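Local coordinates for 3-phytase (Klebsiella pneumoniae, PDB 2WNH), which probably removes phosphate from inositol hexakisphosphate (phytate) by hydrolysis, acting as a 3-phytase of the histidine acid phosphatase family, at residues B[20-25]-B[268-273]. The protein carries 3 engineered substitutions. Numbering follows the deposited sequence.
Sequences VELSRH and NAMLDG
Val20 packs closely on the last turn of helix 256-274. Val20 CG2 lies 3.6 Å from Gly273 C, against bare backbone, since the glycine has no side chain to stand between. Val20 CG1 is 4.0 Å from Met270 CG. With CG1 anti to the backbone N (chi1 171°), Val20 sets CG1 against Met270 and CG2 against Gly273. Met270 does the rest of the work. Its chain runs extended to the sulfur and then bends at chi3 (69°). This bend brings Met270 CE to 3.8 Å from Leu22 CB, while Met270 SD sits 4.0 Å from Leu22 CD2. The Met270 and Leu22 side chains meet at about a right angle. All four touching residues are buried and meet by van der Waals packing. Strand 14-24 belongs to the mixed sheet of the histidine phosphatase alpha/beta fold, where it pairs with strands 284-289 and 320-328. The helix covers one face of this sheet. Residues 268-273 run roughly antiparallel to residues 20-24, at 151°, with the axes of these segments 8.9 Å apart at closest approach. Leu287 of the neighbouring strand touches both Leu22 and Met270. Glu21 points away from the helix and forms a salt bridge with Lys67. Leu271 points away from the strand but is buried, touching Ile392. The solvent side is at Asp272, which is exposed and forms a salt bridge with Lys275.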
# COMPACT_ATOMS: atom_id res chain seq x y z
N VAL B 20 -5.40 -22.64 -18.74
CA VAL B 20 -5.26 -22.23 -20.14
C VAL B 20 -6.46 -21.34 -20.45
O VAL B 20 -7.61 -21.77 -20.27
CB VAL B 20 -5.26 -23.45 -21.12
CG1 VAL B 20 -5.34 -23.01 -22.59
CG2 VAL B 20 -4.01 -24.31 -20.89
N GLU B 21 -6.19 -20.12 -20.87
CA GLU B 21 -7.25 -19.14 -21.10
C GLU B 21 -7.18 -18.51 -22.50
O GLU B 21 -6.08 -18.14 -22.98
CB GLU B 21 -7.15 -18.04 -20.04
CG GLU B 21 -8.22 -16.97 -20.13
CD GLU B 21 -8.26 -16.10 -18.89
OE1 GLU B 21 -7.26 -16.04 -18.17
OE2 GLU B 21 -9.33 -15.52 -18.60
N LEU B 22 -8.36 -18.43 -23.13
CA LEU B 22 -8.53 -17.78 -24.43
C LEU B 22 -9.48 -16.59 -24.25
O LEU B 22 -10.68 -16.78 -24.08
CB LEU B 22 -9.11 -18.78 -25.46
CG LEU B 22 -9.40 -18.20 -26.87
CD1 LEU B 22 -8.11 -17.69 -27.56
CD2 LEU B 22 -10.13 -19.20 -27.77
N SER B 23 -8.92 -15.39 -24.34
CA SER B 23 -9.64 -14.15 -24.09
C SER B 23 -9.95 -13.44 -25.39
O SER B 23 -9.13 -13.46 -26.32
CB SER B 23 -8.75 -13.21 -23.27
OG SER B 23 -9.42 -11.98 -22.98
N ARG B 24 -11.11 -12.78 -25.45
CA ARG B 24 -11.40 -11.84 -26.52
C ARG B 24 -10.69 -10.55 -26.16
O ARG B 24 -10.47 -10.25 -24.98
CB ARG B 24 -12.93 -11.57 -26.62
CG ARG B 24 -13.29 -10.75 -27.85
CD ARG B 24 -14.76 -10.30 -27.87
NE ARG B 24 -14.96 -9.33 -28.97
CZ ARG B 24 -16.07 -8.63 -29.19
NH1 ARG B 24 -17.13 -8.79 -28.41
NH2 ARG B 24 -16.12 -7.74 -30.19
N HIS B 25 -10.33 -9.78 -27.18
CA HIS B 25 -9.87 -8.41 -26.91
C HIS B 25 -10.97 -7.60 -26.20
O HIS B 25 -12.15 -7.99 -26.17
CB HIS B 25 -9.42 -7.76 -28.22
CG HIS B 25 -10.50 -7.69 -29.24
ND1 HIS B 25 -11.57 -6.82 -29.15
CD2 HIS B 25 -10.68 -8.38 -30.40
CE1 HIS B 25 -12.36 -6.99 -30.20
NE2 HIS B 25 -11.84 -7.93 -30.97
N ASN B 268 -6.92 -27.64 -30.49
CA ASN B 268 -5.86 -28.62 -30.28
C ASN B 268 -4.71 -28.11 -29.38
O ASN B 268 -4.24 -28.85 -28.47
CB ASN B 268 -5.31 -29.11 -31.61
CG ASN B 268 -4.36 -30.27 -31.43
OD1 ASN B 268 -4.72 -31.31 -30.87
ND2 ASN B 268 -3.13 -30.08 -31.88
N ALA B 269 -4.27 -26.88 -29.66
CA ALA B 269 -3.20 -26.21 -28.90
C ALA B 269 -3.61 -26.02 -27.44
O ALA B 269 -2.79 -26.20 -26.51
CB ALA B 269 -2.84 -24.88 -29.53
N MET B 270 -4.88 -25.66 -27.24
CA MET B 270 -5.43 -25.43 -25.89
C MET B 270 -5.54 -26.72 -25.08
O MET B 270 -5.17 -26.73 -23.90
CB MET B 270 -6.79 -24.71 -25.97
CG MET B 270 -6.70 -23.25 -26.38
SD MET B 270 -8.34 -22.57 -26.70
CE MET B 270 -9.07 -22.54 -25.07
N LEU B 271 -6.06 -27.79 -25.69
CA LEU B 271 -6.15 -29.09 -25.00
C LEU B 271 -4.76 -29.68 -24.66
O LEU B 271 -4.54 -30.18 -23.55
CB LEU B 271 -6.96 -30.11 -25.81
CG LEU B 271 -8.43 -29.75 -26.05
CD1 LEU B 271 -8.99 -30.74 -27.04
CD2 LEU B 271 -9.20 -29.77 -24.70
N ASP B 272 -3.82 -29.58 -25.60
CA ASP B 272 -2.44 -29.97 -25.36
C ASP B 272 -1.83 -29.09 -24.27
O ASP B 272 -1.07 -29.56 -23.43
CB ASP B 272 -1.62 -29.86 -26.64
CG ASP B 272 -1.81 -31.06 -27.55
OD1 ASP B 272 -2.44 -32.06 -27.12
OD2 ASP B 272 -1.30 -31.02 -28.69
N GLY B 273 -2.21 -27.81 -24.26
CA GLY B 273 -1.65 -26.89 -23.27
C GLY B 273 -2.09 -27.16 -21.83
O GLY B 273 -1.40 -26.77 -20.89